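Local coordinates for protein NAD(P)H dehydrogenase (quinone) (Mycobacterium tuberculosis, PDB 1XDI) that reduces quinones such as menadione with NADH or NADPH, using one bound FAD per subunit, and may help resist reactive oxygen intermediates, at residues R303-G316 against A328-L340. Residues are numbered along the deposited sequence; the frame is centred on the assembly and turned at random.
Sequences RVSRTLATGIYAAG and AAMQGRIAMYHAL. With FAD (flavin-adenine dinucleotide), chain C.
Tyr313 and His338 meet rim to rim where the edge strand 312-314 of the Rossmann-type FAD domain's parallel sheet packs against helix 325-339; over residues 328-339 the helix runs nearly antiparallel to the strand. The ring planes stand 54° apart, and Tyr313 OH lies in the plane of the imidazole, 2.6 Å from His338 ND1, a hydrogen bond. His338 reaches this edge because its CG is anti to the backbone N (chi1 -174°), which turns the ring toward the strand. Val304 CG1 sits over one imidazole face, 3.5 Å from the ring centroid, a CH-pi contact. The other ring nitrogen, NE2, serves the subunit interface: it hydrogen-bonds to His338 O of the second subunit, and the two His338 rings stack. Closer to the cofactor, Ala335 CB rests against Tyr313 CD2 (3.5 Å) and also touches Ser305 CB. Ser305 OG donates to Gln331 O at 2.8 Å, joining the helical Ala335 N on that oxygen from the other face of its carbonyl. The Gln331 chain, extended beyond CG, lies along Ala315 and carries its amide to the strand's exit, where Gly316, whose CA lies against FAD O2P, precedes the FAD-binding Asp317. There Gly316 N donates to Gln331 OE1 at 3.0 Å, approaching 45° above the amide plane.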
ATOM      1  N   ARG A 303     -16.450 -18.569   4.926  1.00 21.53           N
ATOM      2  CA  ARG A 303     -15.704 -17.665   4.078  1.00 20.50           C
ATOM      3  C   ARG A 303     -14.280 -18.065   4.484  1.00 18.73           C
ATOM      4  O   ARG A 303     -13.273 -17.687   3.845  1.00 17.15           O
ATOM      5  CB  ARG A 303     -16.028 -16.234   4.488  1.00 22.18           C
ATOM      6  CG  ARG A 303     -16.392 -15.260   3.368  1.00 25.12           C
ATOM      7  CD  ARG A 303     -16.348 -13.854   3.993  1.00 29.75           C
ATOM      8  NE  ARG A 303     -16.797 -13.905   5.408  1.00 33.87           N
ATOM      9  CZ  ARG A 303     -16.221 -13.271   6.442  1.00 32.53           C
ATOM     10  NH1 ARG A 303     -15.147 -12.513   6.262  1.00 31.29           N
ATOM     11  NH2 ARG A 303     -16.736 -13.388   7.663  1.00 32.33           N
ATOM     12  N   VAL A 304     -14.241 -18.867   5.551  1.00 15.17           N
ATOM     13  CA  VAL A 304     -13.005 -19.382   6.099  1.00 12.73           C
ATOM     14  C   VAL A 304     -12.974 -20.925   5.951  1.00 10.88           C
ATOM     15  O   VAL A 304     -12.181 -21.649   6.543  1.00  8.34           O
ATOM     16  CB  VAL A 304     -12.833 -18.757   7.529  1.00 13.16           C
ATOM     17  CG1 VAL A 304     -12.101 -19.644   8.532  1.00 11.60           C
ATOM     18  CG2 VAL A 304     -12.043 -17.486   7.335  1.00 11.08           C
ATOM     19  N   SER A 305     -13.836 -21.390   5.045  1.00  9.69           N
ATOM     20  CA  SER A 305     -13.981 -22.803   4.670  1.00  7.21           C
ATOM     21  C   SER A 305     -14.482 -23.765   5.716  1.00  7.14           C
ATOM     22  O   SER A 305     -14.335 -24.980   5.548  1.00  5.96           O
ATOM     23  CB  SER A 305     -12.673 -23.341   4.104  1.00  5.20           C
ATOM     24  OG  SER A 305     -12.296 -22.611   2.942  1.00  3.96           O
ATOM     25  N   ARG A 306     -15.087 -23.280   6.797  1.00  6.81           N
ATOM     26  CA  ARG A 306     -15.542 -24.286   7.724  1.00  7.28           C
ATOM     27  C   ARG A 306     -17.016 -24.580   7.758  1.00  6.54           C
ATOM     28  O   ARG A 306     -17.850 -23.735   7.452  1.00  3.65           O
ATOM     29  CB  ARG A 306     -15.005 -24.032   9.126  1.00  7.19           C
ATOM     30  CG  ARG A 306     -15.398 -22.826   9.674  1.00  5.54           C
ATOM     31  CD  ARG A 306     -14.478 -22.413  10.749  1.00  4.22           C
ATOM     32  NE  ARG A 306     -14.999 -21.106  10.980  1.00  6.32           N
ATOM     33  CZ  ARG A 306     -15.076 -20.509  12.138  1.00  7.88           C
ATOM     34  NH1 ARG A 306     -14.612 -21.130  13.229  1.00 10.46           N
ATOM     35  NH2 ARG A 306     -15.687 -19.326  12.183  1.00  6.93           N
ATOM     36  N   THR A 307     -17.293 -25.841   8.053  1.00  5.95           N
ATOM     37  CA  THR A 307     -18.651 -26.300   8.135  1.00  8.61           C
ATOM     38  C   THR A 307     -19.182 -25.915   9.519  1.00 10.75           C
ATOM     39  O   THR A 307     -18.481 -25.351  10.361  1.00 12.03           O
ATOM     40  CB  THR A 307     -18.740 -27.816   7.985  1.00  7.22           C
ATOM     41  OG1 THR A 307     -18.078 -28.431   9.092  1.00  6.12           O
ATOM     42  CG2 THR A 307     -18.052 -28.265   6.727  1.00  7.35           C
ATOM     43  N   LEU A 308     -20.436 -26.246   9.734  1.00 12.31           N
ATOM     44  CA  LEU A 308     -21.151 -25.946  10.954  1.00 13.61           C
ATOM     45  C   LEU A 308     -20.691 -26.853  12.115  1.00 13.85           C
ATOM     46  O   LEU A 308     -21.002 -26.591  13.286  1.00 15.46           O
ATOM     47  CB  LEU A 308     -22.651 -26.094  10.651  1.00 13.66           C
ATOM     48  CG  LEU A 308     -23.032 -25.739   9.176  1.00 16.58           C
ATOM     49  CD1 LEU A 308     -22.301 -26.640   8.033  1.00 14.17           C
ATOM     50  CD2 LEU A 308     -24.577 -25.875   9.059  1.00 17.50           C
ATOM     51  N   ALA A 309     -19.948 -27.912  11.788  1.00 12.13           N
ATOM     52  CA  ALA A 309     -19.409 -28.838  12.783  1.00 10.38           C
ATOM     53  C   ALA A 309     -17.927 -28.466  13.077  1.00 10.97           C
ATOM     54  O   ALA A 309     -17.128 -28.259  12.170  1.00 10.60           O
ATOM     55  CB  ALA A 309     -19.515 -30.240  12.250  1.00  9.25           C
ATOM     56  N   THR A 310     -17.540 -28.378  14.336  1.00 12.44           N
ATOM     57  CA  THR A 310     -16.164 -27.984  14.626  1.00 14.94           C
ATOM     58  C   THR A 310     -15.117 -28.968  14.154  1.00 15.45           C
ATOM     59  O   THR A 310     -15.414 -30.134  13.978  1.00 18.44           O
ATOM     60  CB  THR A 310     -15.993 -27.734  16.062  1.00 16.02           C
ATOM     61  OG1 THR A 310     -16.452 -28.889  16.774  1.00 16.21           O
ATOM     62  CG2 THR A 310     -16.801 -26.416  16.455  1.00 17.07           C
ATOM     63  N   GLY A 311     -13.892 -28.502  13.928  1.00 14.52           N
ATOM     64  CA  GLY A 311     -12.883 -29.377  13.371  1.00 11.98           C
ATOM     65  C   GLY A 311     -13.241 -29.771  11.924  1.00 12.48           C
ATOM     66  O   GLY A 311     -12.373 -30.294  11.203  1.00 14.58           O
ATOM     67  N   ILE A 312     -14.483 -29.552  11.468  1.00  9.95           N
ATOM     68  CA  ILE A 312     -14.820 -29.948  10.094  1.00 10.52           C
ATOM     69  C   ILE A 312     -14.930 -28.832   9.015  1.00  9.93           C
ATOM     70  O   ILE A 312     -15.829 -27.959   9.062  1.00  9.17           O
ATOM     71  CB  ILE A 312     -16.135 -30.860  10.058  1.00 10.84           C
ATOM     72  CG1 ILE A 312     -15.950 -32.104  10.936  1.00 11.42           C
ATOM     73  CG2 ILE A 312     -16.402 -31.365   8.662  1.00  7.46           C
ATOM     74  CD1 ILE A 312     -17.023 -33.220  10.768  1.00 12.12           C
ATOM     75  N   TYR A 313     -14.011 -28.900   8.044  1.00  8.32           N
ATOM     76  CA  TYR A 313     -13.919 -27.959   6.912  1.00  8.06           C
ATOM     77  C   TYR A 313     -14.280 -28.597   5.541  1.00  6.87           C
ATOM     78  O   TYR A 313     -14.157 -29.794   5.344  1.00  5.82           O
ATOM     79  CB  TYR A 313     -12.487 -27.423   6.761  1.00  8.60           C
ATOM     80  CG  TYR A 313     -11.948 -26.584   7.898  1.00 10.13           C
ATOM     81  CD1 TYR A 313     -11.481 -27.169   9.100  1.00 10.08           C
ATOM     82  CD2 TYR A 313     -11.921 -25.194   7.786  1.00 11.17           C
ATOM     83  CE1 TYR A 313     -11.007 -26.375  10.139  1.00 10.40           C
ATOM     84  CE2 TYR A 313     -11.465 -24.389   8.833  1.00 11.23           C
ATOM     85  CZ  TYR A 313     -11.010 -24.981   9.990  1.00 11.17           C
ATOM     86  OH  TYR A 313     -10.522 -24.157  10.954  1.00 10.50           O
ATOM     87  N   ALA A 314     -14.701 -27.779   4.581  1.00  5.27           N
ATOM     88  CA  ALA A 314     -14.972 -28.294   3.237  1.00  3.60           C
ATOM     89  C   ALA A 314     -14.423 -27.242   2.295  1.00  1.95           C
ATOM     90  O   ALA A 314     -14.148 -26.149   2.744  1.00  1.00           O
ATOM     91  CB  ALA A 314     -16.452 -28.486   3.015  1.00  3.15           C
ATOM     92  N   ALA A 315     -14.261 -27.571   1.012  1.00  1.22           N
ATOM     93  CA  ALA A 315     -13.731 -26.659   0.018  1.00  1.33           C
ATOM     94  C   ALA A 315     -13.918 -27.349  -1.286  1.00  3.78           C
ATOM     95  O   ALA A 315     -14.009 -28.561  -1.293  1.00  6.03           O
ATOM     96  CB  ALA A 315     -12.313 -26.458   0.242  1.00  1.80           C
ATOM     97  N   GLY A 316     -13.977 -26.602  -2.387  1.00  5.74           N
ATOM     98  CA  GLY A 316     -14.157 -27.214  -3.702  1.00  8.79           C
ATOM     99  C   GLY A 316     -15.605 -27.243  -4.231  1.00 10.83           C
ATOM    100  O   GLY A 316     -16.492 -26.595  -3.659  1.00 11.67           O
ATOM    101  N   ALA A 328     -11.513 -23.702  -5.784  1.00  3.71           N
ATOM    102  CA  ALA A 328     -11.448 -24.897  -4.938  1.00  3.79           C
ATOM    103  C   ALA A 328     -10.097 -24.967  -4.174  1.00  5.27           C
ATOM    104  O   ALA A 328     -10.008 -25.304  -2.971  1.00  3.61           O
ATOM    105  CB  ALA A 328     -11.647 -26.122  -5.817  1.00  1.96           C
ATOM    106  N   ALA A 329      -9.037 -24.600  -4.882  1.00  6.84           N
ATOM    107  CA  ALA A 329      -7.716 -24.633  -4.314  1.00  7.63           C
ATOM    108  C   ALA A 329      -7.573 -23.597  -3.192  1.00  9.73           C
ATOM    109  O   ALA A 329      -7.006 -23.905  -2.126  1.00 11.10           O
ATOM    110  CB  ALA A 329      -6.680 -24.408  -5.409  1.00  6.92           C
ATOM    111  N   MET A 330      -8.100 -22.380  -3.389  1.00 10.51           N
ATOM    112  CA  MET A 330      -7.964 -21.355  -2.343  1.00 10.15           C
ATOM    113  C   MET A 330      -8.823 -21.778  -1.189  1.00  9.65           C
ATOM    114  O   MET A 330      -8.560 -21.408  -0.057  1.00 10.58           O
ATOM    115  CB  MET A 330      -8.429 -19.961  -2.797  1.00 10.26           C
ATOM    116  CG  MET A 330      -7.767 -18.827  -2.023  1.00 12.58           C
ATOM    117  SD  MET A 330      -5.941 -18.897  -2.130  1.00 11.76           S
ATOM    118  CE  MET A 330      -5.548 -17.925  -0.579  1.00 16.68           C
ATOM    119  N   GLN A 331      -9.855 -22.571  -1.449  1.00  7.94           N
ATOM    120  CA  GLN A 331     -10.670 -22.928  -0.320  1.00  6.30           C
ATOM    121  C   GLN A 331      -9.958 -23.930   0.578  1.00  6.83           C
ATOM    122  O   GLN A 331     -10.066 -23.855   1.823  1.00  5.50           O
ATOM    123  CB  GLN A 331     -12.038 -23.423  -0.767  1.00  4.15           C
ATOM    124  CG  GLN A 331     -13.014 -22.323  -1.035  1.00  1.00           C
ATOM    125  CD  GLN A 331     -14.400 -22.844  -1.166  1.00  1.00           C
ATOM    126  OE1 GLN A 331     -14.712 -23.673  -2.053  1.00  1.00           O
ATOM    127  NE2 GLN A 331     -15.271 -22.381  -0.279  1.00  1.00           N
ATOM    128  N   GLY A 332      -9.215 -24.853  -0.036  1.00  6.08           N
ATOM    129  CA  GLY A 332      -8.522 -25.823   0.782  1.00  5.26           C
ATOM    130  C   GLY A 332      -7.361 -25.146   1.464  1.00  4.52           C
ATOM    131  O   GLY A 332      -7.047 -25.389   2.642  1.00  3.53           O
ATOM    132  N   ARG A 333      -6.714 -24.280   0.697  1.00  5.68           N
ATOM    133  CA  ARG A 333      -5.543 -23.511   1.177  1.00  7.19           C
ATOM    134  C   ARG A 333      -5.966 -22.672   2.452  1.00  6.09           C
ATOM    135  O   ARG A 333      -5.355 -22.783   3.525  1.00  5.47           O
ATOM    136  CB  ARG A 333      -5.044 -22.618  -0.003  1.00  9.18           C
ATOM    137  CG  ARG A 333      -3.526 -22.411  -0.177  1.00 11.64           C
ATOM    138  CD  ARG A 333      -2.978 -22.760  -1.626  1.00 12.12           C
ATOM    139  NE  ARG A 333      -3.648 -22.035  -2.703  1.00 14.46           N
ATOM    140  CZ  ARG A 333      -3.528 -22.324  -3.999  1.00 14.66           C
ATOM    141  NH1 ARG A 333      -2.747 -23.315  -4.394  1.00 15.98           N
ATOM    142  NH2 ARG A 333      -4.244 -21.668  -4.897  1.00 15.37           N
ATOM    143  N   ILE A 334      -7.042 -21.885   2.336  1.00  3.69           N
ATOM    144  CA  ILE A 334      -7.540 -21.063   3.434  1.00  2.90           C
ATOM    145  C   ILE A 334      -8.030 -21.928   4.597  1.00  3.08           C
ATOM    146  O   ILE A 334      -7.979 -21.480   5.714  1.00  5.51           O
ATOM    147  CB  ILE A 334      -8.651 -20.105   2.924  1.00  1.43           C
ATOM    148  CG1 ILE A 334      -8.033 -19.073   2.025  1.00  1.00           C
ATOM    149  CG2 ILE A 334      -9.291 -19.347   3.994  1.00  1.98           C
ATOM    150  CD1 ILE A 334      -8.985 -18.603   1.043  1.00  1.63           C
ATOM    151  N   ALA A 335      -8.470 -23.165   4.366  1.00  3.19           N
ATOM    152  CA  ALA A 335      -8.905 -24.051   5.471  1.00  3.16           C
ATOM    153  C   ALA A 335      -7.698 -24.616   6.194  1.00  3.62           C
ATOM    154  O   ALA A 335      -7.787 -25.008   7.341  1.00  3.65           O
ATOM    155  CB  ALA A 335      -9.770 -25.209   4.986  1.00  2.43           C
ATOM    156  N   MET A 336      -6.562 -24.678   5.530  1.00  3.43           N
ATOM    157  CA  MET A 336      -5.429 -25.163   6.241  1.00  3.10           C
ATOM    158  C   MET A 336      -4.902 -24.009   7.021  1.00  3.36           C
ATOM    159  O   MET A 336      -4.484 -24.192   8.160  1.00  3.28           O
ATOM    160  CB  MET A 336      -4.390 -25.712   5.286  1.00  3.99           C
ATOM    161  CG  MET A 336      -4.876 -27.012   4.624  1.00  5.94           C
ATOM    162  SD  MET A 336      -5.220 -28.268   5.859  1.00  3.88           S
ATOM    163  CE  MET A 336      -7.030 -28.160   6.118  1.00  5.20           C
ATOM    164  N   TYR A 337      -4.946 -22.810   6.437  1.00  3.82           N
ATOM    165  CA  TYR A 337      -4.432 -21.632   7.141  1.00  4.52           C
ATOM    166  C   TYR A 337      -5.231 -21.346   8.432  1.00  4.64           C
ATOM    167  O   TYR A 337      -4.670 -20.996   9.486  1.00  2.81           O
ATOM    168  CB  TYR A 337      -4.411 -20.369   6.227  1.00  6.02           C
ATOM    169  CG  TYR A 337      -3.469 -20.395   4.992  1.00  4.98           C
ATOM    170  CD1 TYR A 337      -2.246 -21.063   5.030  1.00  1.95           C
ATOM    171  CD2 TYR A 337      -3.859 -19.796   3.763  1.00  3.03           C
ATOM    172  CE1 TYR A 337      -1.455 -21.149   3.891  1.00  2.86           C
ATOM    173  CE2 TYR A 337      -3.069 -19.884   2.621  1.00  1.64           C
ATOM    174  CZ  TYR A 337      -1.867 -20.567   2.689  1.00  2.78           C
ATOM    175  OH  TYR A 337      -1.064 -20.707   1.566  1.00  3.39           O
ATOM    176  N   HIS A 338      -6.546 -21.506   8.360  1.00  6.13           N
ATOM    177  CA  HIS A 338      -7.332 -21.246   9.537  1.00  7.16           C
ATOM    178  C   HIS A 338      -7.099 -22.334  10.585  1.00  8.24           C
ATOM    179  O   HIS A 338      -6.942 -22.031  11.766  1.00  9.93           O
ATOM    180  CB  HIS A 338      -8.814 -21.114   9.205  1.00  5.42           C
ATOM    181  CG  HIS A 338      -9.638 -20.691  10.379  1.00  5.52           C
ATOM    182  ND1 HIS A 338     -10.226 -21.596  11.233  1.00  4.15           N
ATOM    183  CD2 HIS A 338      -9.891 -19.469  10.901  1.00  5.56           C
ATOM    184  CE1 HIS A 338     -10.806 -20.952  12.229  1.00  2.81           C
ATOM    185  NE2 HIS A 338     -10.616 -19.663  12.056  1.00  5.55           N
ATOM    186  N   ALA A 339      -7.052 -23.599  10.187  1.00  9.15           N
ATOM    187  CA  ALA A 339      -6.799 -24.662  11.187  1.00  8.33           C
ATOM    188  C   ALA A 339      -5.393 -24.689  11.758  1.00  7.45           C
ATOM    189  O   ALA A 339      -5.215 -25.168  12.839  1.00  7.20           O
ATOM    190  CB  ALA A 339      -7.139 -26.052  10.645  1.00  6.29           C
ATOM    191  N   LEU A 340      -4.385 -24.189  11.060  1.00  8.34           N
ATOM    192  CA  LEU A 340      -3.031 -24.227  11.642  1.00  9.40           C
ATOM    193  C   LEU A 340      -2.507 -22.887  12.203  1.00  9.96           C
ATOM    194  O   LEU A 340      -1.324 -22.595  12.155  1.00 10.41           O
ATOM    195  CB  LEU A 340      -2.070 -24.842  10.614  1.00  8.72           C
ATOM    196  CG  LEU A 340      -2.560 -26.241  10.150  1.00  8.63           C
ATOM    197  CD1 LEU A 340      -1.793 -26.611   8.955  1.00 10.67           C
ATOM    198  CD2 LEU A 340      -2.388 -27.337  11.180  1.00  4.29           C
TER
HETATM  199  PA  FAD C 999     -12.798 -32.594  -7.776  1.00 10.91           P
HETATM  200  O1A FAD C 999     -14.110 -32.870  -8.501  1.00 12.95           O
HETATM  201  O2A FAD C 999     -11.642 -32.086  -8.636  1.00  8.28           O
HETATM  202  O5B FAD C 999     -12.434 -33.918  -7.114  1.00 10.84           O
HETATM  203  C5B FAD C 999     -12.800 -34.372  -5.809  1.00 10.03           C
HETATM  204  C4B FAD C 999     -12.248 -35.779  -5.882  1.00  9.05           C
HETATM  205  O4B FAD C 999     -12.421 -36.479  -4.677  1.00  8.22           O
HETATM  206  C3B FAD C 999     -12.832 -36.775  -7.020  1.00  8.19           C
HETATM  207  O3B FAD C 999     -12.045 -36.819  -8.211  1.00  3.90           O
HETATM  208  C2B FAD C 999     -12.953 -38.076  -6.380  1.00 10.30           C
HETATM  209  O2B FAD C 999     -12.011 -39.101  -6.709  1.00 12.96           O
HETATM  210  C1B FAD C 999     -12.843 -37.819  -4.898  1.00 10.01           C
HETATM  211  N9A FAD C 999     -13.932 -38.185  -4.082  1.00  7.28           N
HETATM  212  C8A FAD C 999     -15.301 -38.036  -4.178  1.00  8.87           C
HETATM  213  N7A FAD C 999     -15.959 -38.557  -3.174  1.00  8.41           N
HETATM  214  C5A FAD C 999     -14.988 -39.078  -2.371  1.00  8.16           C
HETATM  215  C6A FAD C 999     -14.994 -39.775  -1.151  1.00  6.99           C
HETATM  216  N6A FAD C 999     -16.105 -40.070  -0.508  1.00  5.33           N
HETATM  217  N1A FAD C 999     -13.783 -40.162  -0.616  1.00  5.89           N
HETATM  218  C2A FAD C 999     -12.620 -39.887  -1.230  1.00  5.45           C
HETATM  219  N3A FAD C 999     -12.524 -39.203  -2.433  1.00  7.49           N
HETATM  220  C4A FAD C 999     -13.833 -38.855  -2.902  1.00  7.96           C
HETATM  221  N1  FAD C 999     -12.321 -24.933 -13.349  1.00  5.54           N
HETATM  222  C2  FAD C 999     -11.356 -24.007 -13.637  1.00  6.11           C
HETATM  223  O2  FAD C 999     -10.824 -23.322 -12.742  1.00  9.84           O
HETATM  224  N3  FAD C 999     -10.970 -23.838 -14.947  1.00  3.02           N
HETATM  225  C4  FAD C 999     -11.458 -24.525 -16.023  1.00  1.67           C
HETATM  226  O4  FAD C 999     -11.023 -24.280 -17.147  1.00  2.12           O
HETATM  227  C4X FAD C 999     -12.400 -25.422 -15.738  1.00  3.89           C
HETATM  228  N5  FAD C 999     -12.915 -26.155 -16.844  1.00  5.44           N
HETATM  229  C5X FAD C 999     -13.915 -27.116 -16.542  1.00  5.92           C
HETATM  230  C6  FAD C 999     -14.469 -27.906 -17.572  1.00  6.94           C
HETATM  231  C7  FAD C 999     -15.475 -28.880 -17.332  1.00  7.15           C
HETATM  232  C7M FAD C 999     -16.037 -29.724 -18.503  1.00  7.14           C
HETATM  233  C8  FAD C 999     -15.941 -29.038 -15.994  1.00  5.29           C
HETATM  234  C8M FAD C 999     -17.027 -30.034 -15.623  1.00  5.84           C
HETATM  235  C9  FAD C 999     -15.415 -28.304 -14.971  1.00  4.69           C
HETATM  236  C9A FAD C 999     -14.410 -27.367 -15.182  1.00  4.23           C
HETATM  237  N10 FAD C 999     -13.790 -26.551 -14.119  1.00  4.19           N
HETATM  238  C10 FAD C 999     -12.822 -25.627 -14.392  1.00  4.98           C
HETATM  239  C1' FAD C 999     -14.231 -26.811 -12.802  1.00  2.93           C
HETATM  240  C2' FAD C 999     -13.225 -27.471 -11.906  1.00  3.17           C
HETATM  241  O2' FAD C 999     -12.768 -28.714 -12.547  1.00  1.51           O
HETATM  242  C3' FAD C 999     -13.783 -27.798 -10.549  1.00  4.07           C
HETATM  243  O3' FAD C 999     -14.048 -26.590  -9.883  1.00  2.64           O
HETATM  244  C4' FAD C 999     -12.836 -28.532  -9.619  1.00  5.47           C
HETATM  245  O4' FAD C 999     -12.629 -29.804 -10.342  1.00  9.05           O
HETATM  246  C5' FAD C 999     -13.342 -28.967  -8.332  1.00  5.80           C
HETATM  247  O5' FAD C 999     -12.273 -29.530  -7.587  1.00  8.14           O
HETATM  248  P   FAD C 999     -12.452 -30.264  -6.222  1.00  6.72           P
HETATM  249  O1P FAD C 999     -11.132 -30.545  -5.792  1.00  7.89           O
HETATM  250  O2P FAD C 999     -13.344 -29.570  -5.267  1.00  8.26           O
HETATM  251  O3P FAD C 999     -13.189 -31.533  -6.694  1.00  8.64           O